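Local coordinates for protein telomere length regulator taz1 (Schizosaccharomyces pombe, PDB 4ZMI) that binds double-stranded telomeric DNA and regulates telomere length and telomere-adjacent gene silencing, the chain here being its helical TRF-family domain, at residues A[76-81]-A[124-129]; A[120-125]-A[168-173]. One frame throughout, in Å; residues are numbered along the deposited sequence. Where two conformers were deposited one is given.

Contact 1. Residues A[76-81]-A[124-129]; sequences IFFSYI and VLDALL
Asp126 reaches from helix 118-130 to the first turn of helix 78-83, and its carboxylate carries the contact. Three hydrogen bonds grip it. The backbone N of Phe78 gives to Asp126 OD2 at 2.9 Å, on the syn side but 25° out of the carboxylate plane. The backbone N of Ser79 gives to the syn lone pair of Asp126 OD1, also at 2.9 Å. The hydroxyl Ser79 OG meets the same Asp126 OD1 at 2.8 Å, nearly along its C-O axis; this hydroxyl is also hydrogen-bonded to Tyr173 OH. The Asp126 CG lies anti to its own backbone N (chi1 -176°), which carries the carboxylate across to these donors. Binding both oxygens should fix its rotation. Phe77 is the N-cap residue of helix 78-83. The two N-H groups after it point at the buried carboxylate, whose ionised form the helix dipole would probably favour.

Van der Waals contacts flank the acid. The Phe77 ring has its edge to Asp126 OD1, 3.9 Å from Phe77 CD2, with the ring and carboxylate planes 77° apart. Phe78 CB lies 3.6 Å from Asp126 OD2. Leu129 CB, one turn on, makes an apolar contact with Ser79 CB at 4.1 Å.

Within the all-helical TRF-family domain, Gln102 of helix 95-107 touches Phe78 and Asp126, while helix 137-154 packs against Val124, Leu125 and Leu128.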
loop_
_atom_site.group_PDB
_atom_site.type_symbol
_atom_site.label_atom_id
_atom_site.label_comp_id
_atom_site.label_asym_id
_atom_site.label_seq_id
_atom_site.Cartn_x
_atom_site.Cartn_y
_atom_site.Cartn_z
ATOM N N ILE A 76 3.523 6.188 -2.303
ATOM C CA ILE A 76 3.072 7.556 -2.152
ATOM C C ILE A 76 2.109 7.681 -0.990
ATOM O O ILE A 76 1.225 6.846 -0.824
ATOM C CB ILE A 76 2.293 7.985 -3.387
ATOM C CG1 ILE A 76 3.178 7.907 -4.630
ATOM C CG2 ILE A 76 1.712 9.374 -3.176
ATOM C CD1 ILE A 76 4.379 8.818 -4.569
ATOM N N PHE A 77 2.252 8.741 -0.204
ATOM C CA PHE A 77 1.389 8.938 0.944
ATOM C C PHE A 77 0.501 10.144 0.835
ATOM O O PHE A 77 0.942 11.284 1.041
ATOM C CB PHE A 77 2.225 8.975 2.208
ATOM C CG PHE A 77 2.818 7.655 2.528
ATOM C CD1 PHE A 77 4.024 7.279 1.976
ATOM C CD2 PHE A 77 2.117 6.746 3.316
ATOM C CE1 PHE A 77 4.565 6.041 2.251
ATOM C CE2 PHE A 77 2.634 5.507 3.605
ATOM C CZ PHE A 77 3.869 5.135 3.063
ATOM N N PHE A 78 -0.766 9.879 0.534
ATOM C CA PHE A 78 -1.730 10.944 0.347
ATOM C C PHE A 78 -2.019 11.684 1.642
ATOM O O PHE A 78 -2.263 12.896 1.633
ATOM C CB PHE A 78 -2.994 10.426 -0.337
ATOM C CG PHE A 78 -2.771 10.033 -1.772
ATOM C CD1 PHE A 78 -2.590 8.712 -2.122
ATOM C CD2 PHE A 78 -2.702 10.998 -2.765
ATOM C CE1 PHE A 78 -2.359 8.353 -3.434
ATOM C CE2 PHE A 78 -2.479 10.645 -4.074
ATOM C CZ PHE A 78 -2.308 9.324 -4.413
ATOM N N SER A 79 -1.945 10.983 2.764
ATOM C CA SER A 79 -2.090 11.680 4.034
ATOM C C SER A 79 -0.955 12.679 4.231
ATOM O O SER A 79 -1.162 13.748 4.769
ATOM C CB SER A 79 -2.125 10.707 5.210
ATOM O OG SER A 79 -0.916 9.976 5.320
ATOM N N TYR A 80 0.243 12.316 3.798
ATOM C CA TYR A 80 1.397 13.181 3.978
ATOM C C TYR A 80 1.288 14.408 3.065
ATOM O O TYR A 80 1.417 15.534 3.514
ATOM C CB TYR A 80 2.655 12.386 3.663
ATOM C CG TYR A 80 3.957 13.105 3.885
ATOM C CD1 TYR A 80 4.710 12.870 5.019
ATOM C CD2 TYR A 80 4.455 13.975 2.938
ATOM C CE1 TYR A 80 5.910 13.499 5.225
ATOM C CE2 TYR A 80 5.666 14.635 3.136
ATOM C CZ TYR A 80 6.385 14.389 4.279
ATOM O OH TYR A 80 7.584 15.007 4.471
ATOM N N ILE A 81 1.027 14.164 1.786
ATOM C CA ILE A 81 0.826 15.202 0.796
ATOM C C ILE A 81 -0.299 16.160 1.170
ATOM O O ILE A 81 -0.182 17.357 0.950
ATOM C CB ILE A 81 0.512 14.587 -0.563
ATOM C CG1 ILE A 81 1.726 13.809 -1.069
ATOM C CG2 ILE A 81 0.110 15.664 -1.542
ATOM C CD1 ILE A 81 1.499 13.147 -2.400
ATOM N N VAL A 124 -2.800 0.662 2.608
ATOM C CA VAL A 124 -3.983 0.503 3.458
ATOM C C VAL A 124 -4.014 1.501 4.640
ATOM O O VAL A 124 -5.032 2.128 4.886
ATOM C CB VAL A 124 -4.108 -0.949 3.997
ATOM C CG1 VAL A 124 -5.310 -1.082 4.940
ATOM C CG2 VAL A 124 -4.221 -1.933 2.856
ATOM N N LEU A 125 -2.902 1.645 5.367
ATOM C CA LEU A 125 -2.841 2.578 6.494
ATOM C C LEU A 125 -3.018 4.005 6.000
ATOM O O LEU A 125 -3.674 4.810 6.654
ATOM C CB LEU A 125 -1.528 2.458 7.279
ATOM C CG LEU A 125 -1.399 1.217 8.182
ATOM C CD1 LEU A 125 0.057 1.002 8.518
ATOM C CD2 LEU A 125 -2.202 1.339 9.478
ATOM N N ASP A 126 -2.430 4.318 4.847
ATOM C CA ASP A 126 -2.543 5.668 4.299
ATOM C C ASP A 126 -4.001 5.969 4.004
ATOM O O ASP A 126 -4.507 7.018 4.377
ATOM C CB ASP A 126 -1.712 5.823 3.038
ATOM C CG ASP A 126 -1.737 7.242 2.496
ATOM O OD1 ASP A 126 -1.482 8.190 3.274
ATOM O OD2 ASP A 126 -2.023 7.405 1.288
ATOM N N ALA A 127 -4.681 5.027 3.361
ATOM C CA ALA A 127 -6.122 5.151 3.124
ATOM C C ALA A 127 -6.862 5.343 4.430
ATOM O O ALA A 127 -7.709 6.224 4.551
ATOM C CB ALA A 127 -6.661 3.920 2.393
ATOM N N LEU A 128 -6.529 4.533 5.424
ATOM C CA LEU A 128 -7.193 4.659 6.714
ATOM C C LEU A 128 -6.950 6.007 7.374
ATOM O O LEU A 128 -7.786 6.487 8.140
ATOM C CB LEU A 128 -6.754 3.541 7.655
ATOM C CG LEU A 128 -7.249 2.124 7.346
ATOM C CD1 LEU A 128 -6.746 1.152 8.408
ATOM C CD2 LEU A 128 -8.773 2.087 7.277
ATOM N N LEU A 129 -5.797 6.611 7.096
ATOM C CA LEU A 129 -5.433 7.877 7.730
ATOM C C LEU A 129 -6.051 9.036 6.972
ATOM O O LEU A 129 -6.292 10.089 7.531
ATOM C CB LEU A 129 -3.915 8.051 7.773
ATOM C CG LEU A 129 -3.189 7.202 8.811
ATOM C CD1 LEU A 129 -1.729 7.054 8.426
ATOM C CD2 LEU A 129 -3.305 7.827 10.172
#

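Contact 2. Residues A[120-125]-A[168-173]; sequences LRSIVL and LSCLPY. With MG (magnesium ion), chain B.
Cys170 of the loop after helix 163-168 packs against Arg121 and Ser122 of helix 118-130. In one of the two Cys170 conformers, SG sits over one face of the Arg121 guanidinium, 3.6 Å from Arg121 CD and 3.8 Å from Arg121 CZ. The arginine chain bends at chi3 (-52°), which sets NE off the line of the aliphatic part. Its NH1 bonds to Phe166 O and its NH2 to Lys116 O, and the guanidinium also makes a cation-pi contact with Phe166. An alanine here would probably strip this cover of CD and guanidinium from Cys170 SG and leave the two carbonyls without these donors. Ser122 OG lies 2.7 Å from Cys170 O and also reaches Leu118 O of its own helix.

The loop opens with a type I beta turn from Leu168 to Leu171 and then forms part of a magnesium site. Leu171 O and Tyr173 O bind the ion, at 2.4 and 2.5 Å. A water is a further ligand and makes a weak hydrogen bond to Leu168 O, which itself lies near the ion.

The Leu171 side chain, in contrast to its carbonyl, serves the core. Its CD2 packs on Leu125 CB at 3.8 Å, and the two leucines cross at about a right angle. Leu179 of helix 176-182 also touches Leu171.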
loop_
_atom_site.group_PDB
_atom_site.type_symbol
_atom_site.label_atom_id
_atom_site.label_comp_id
_atom_site.label_asym_id
_atom_site.label_seq_id
_atom_site.Cartn_x
_atom_site.Cartn_y
_atom_site.Cartn_z
ATOM N N LEU A 120 1.797 -2.734 0.633
ATOM C CA LEU A 120 0.346 -2.811 0.765
ATOM C C LEU A 120 -0.040 -2.303 2.158
ATOM O O LEU A 120 -1.019 -1.566 2.319
ATOM C CB LEU A 120 -0.122 -4.248 0.553
ATOM C CG LEU A 120 -0.000 -4.636 -0.910
ATOM C CD1 LEU A 120 -0.324 -6.117 -1.142
ATOM C CD2 LEU A 120 -0.919 -3.754 -1.714
ATOM N N ARG A 121 0.753 -2.664 3.166
ATOM C CA ARG A 121 0.491 -2.153 4.503
ATOM C C ARG A 121 0.470 -0.622 4.492
ATOM O O ARG A 121 -0.444 0.001 5.059
ATOM C CB ARG A 121 1.516 -2.662 5.502
ATOM C CG ARG A 121 0.994 -2.625 6.914
ATOM C CD ARG A 121 2.079 -2.942 7.903
ATOM N NE ARG A 121 2.738 -4.179 7.543
ATOM C CZ ARG A 121 3.810 -4.642 8.157
ATOM N NH1 ARG A 121 4.320 -3.964 9.169
ATOM N NH2 ARG A 121 4.357 -5.777 7.758
ATOM N N SER A 122 1.456 -0.026 3.818
ATOM C CA SER A 122 1.538 1.432 3.733
ATOM C C SER A 122 0.290 1.975 3.088
ATOM O O SER A 122 -0.290 2.929 3.578
ATOM C CB SER A 122 2.758 1.852 2.897
ATOM O OG SER A 122 3.923 1.497 3.592
ATOM N N ILE A 123 -0.108 1.381 1.962
ATOM C CA ILE A 123 -1.241 1.925 1.217
ATOM C C ILE A 123 -2.531 1.829 2.014
ATOM O O ILE A 123 -3.268 2.808 2.092
ATOM C CB ILE A 123 -1.390 1.266 -0.159
ATOM C CG1 ILE A 123 -0.125 1.508 -0.967
ATOM C CG2 ILE A 123 -2.589 1.827 -0.918
ATOM C CD1 ILE A 123 0.014 0.581 -2.145
ATOM N N VAL A 124 -2.800 0.662 2.608
ATOM C CA VAL A 124 -3.983 0.503 3.458
ATOM C C VAL A 124 -4.014 1.501 4.640
ATOM O O VAL A 124 -5.032 2.128 4.886
ATOM C CB VAL A 124 -4.108 -0.949 3.997
ATOM C CG1 VAL A 124 -5.310 -1.082 4.940
ATOM C CG2 VAL A 124 -4.221 -1.933 2.856
ATOM N N LEU A 125 -2.902 1.645 5.367
ATOM C CA LEU A 125 -2.841 2.578 6.494
ATOM C C LEU A 125 -3.018 4.005 6.000
ATOM O O LEU A 125 -3.674 4.810 6.654
ATOM C CB LEU A 125 -1.528 2.458 7.279
ATOM C CG LEU A 125 -1.399 1.217 8.182
ATOM C CD1 LEU A 125 0.057 1.002 8.518
ATOM C CD2 LEU A 125 -2.202 1.339 9.478
ATOM N N LEU A 168 3.980 1.698 12.404
ATOM C CA LEU A 168 4.890 2.809 12.116
ATOM C C LEU A 168 6.062 2.488 11.172
ATOM O O LEU A 168 6.560 3.363 10.466
ATOM C CB LEU A 168 5.436 3.366 13.425
ATOM C CG LEU A 168 4.371 3.975 14.320
ATOM C CD1 LEU A 168 4.931 4.163 15.737
ATOM C CD2 LEU A 168 3.871 5.313 13.729
ATOM N N SER A 169 6.496 1.235 11.159
ATOM C CA SER A 169 7.594 0.827 10.309
ATOM C C SER A 169 7.253 1.044 8.829
ATOM O O SER A 169 8.127 1.073 8.009
ATOM C CB SER A 169 7.892 -0.650 10.535
ATOM O OG SER A 169 6.831 -1.421 9.976
ATOM N N CYS A 170 5.986 1.214 8.479
ATOM C CA CYS A 170 5.576 1.432 7.096
ATOM C C CYS A 170 4.975 2.815 6.861
ATOM O O CYS A 170 4.323 3.020 5.841
ATOM C CB CYS A 170 4.527 0.388 6.674
ATOM S SG CYS A 170 5.061 -1.348 6.666
ATOM N N LEU A 171 5.131 3.733 7.814
ATOM C CA LEU A 171 4.580 5.084 7.670
ATOM C C LEU A 171 5.677 6.137 7.842
ATOM O O LEU A 171 6.618 5.943 8.633
ATOM C CB LEU A 171 3.464 5.347 8.681
ATOM C CG LEU A 171 2.204 4.482 8.549
ATOM C CD1 LEU A 171 1.324 4.757 9.718
ATOM C CD2 LEU A 171 1.470 4.827 7.273
ATOM N N PRO A 172 5.561 7.263 7.110
ATOM C CA PRO A 172 6.557 8.338 7.217
ATOM C C PRO A 172 6.191 9.203 8.415
ATOM O O PRO A 172 6.284 10.428 8.394
ATOM C CB PRO A 172 6.396 9.094 5.893
ATOM C CG PRO A 172 4.927 8.927 5.578
ATOM C CD PRO A 172 4.545 7.554 6.081
ATOM N N TYR A 173 5.735 8.533 9.463
ATOM C CA TYR A 173 5.449 9.180 10.723
ATOM C C TYR A 173 6.206 8.452 11.821
ATOM O O TYR A 173 6.562 7.266 11.676
ATOM C CB TYR A 173 3.947 9.179 10.970
ATOM C CG TYR A 173 3.189 9.727 9.790
ATOM C CD1 TYR A 173 2.349 8.911 9.026
ATOM C CD2 TYR A 173 3.333 11.064 9.416
ATOM C CE1 TYR A 173 1.656 9.417 7.924
ATOM C CE2 TYR A 173 2.646 11.582 8.319
ATOM C CZ TYR A 173 1.820 10.762 7.573
ATOM O OH TYR A 173 1.159 11.306 6.489
HETATM MG MG MG B . 8.003 5.603 10.599
HETATM O O HOH W 1 8.522 4.831 12.826
#

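How the contacts relate
Contacts 1 and 2 use overlapping parts of helix 118-130 and share Val124 and Leu125. Their centres are about 8 Å apart. The two partner segments, 76-81 and 168-173, also meet each other directly. Tyr173 OH of contact 2 lies 2.7 Å from Ser79 OG of contact 1, probably a hydrogen bond. Ser79 would thus link Asp126 to the loop whose Tyr173 carbonyl binds magnesium. Phe77 packs at the junction, with its CZ 3.5 Å from both Ser122 CB and Cys170 O. The magnesium ion belongs to contact 2 and lies about 9 Å from the side chain of Phe77. Both contacts are buried inside one TRF-family domain.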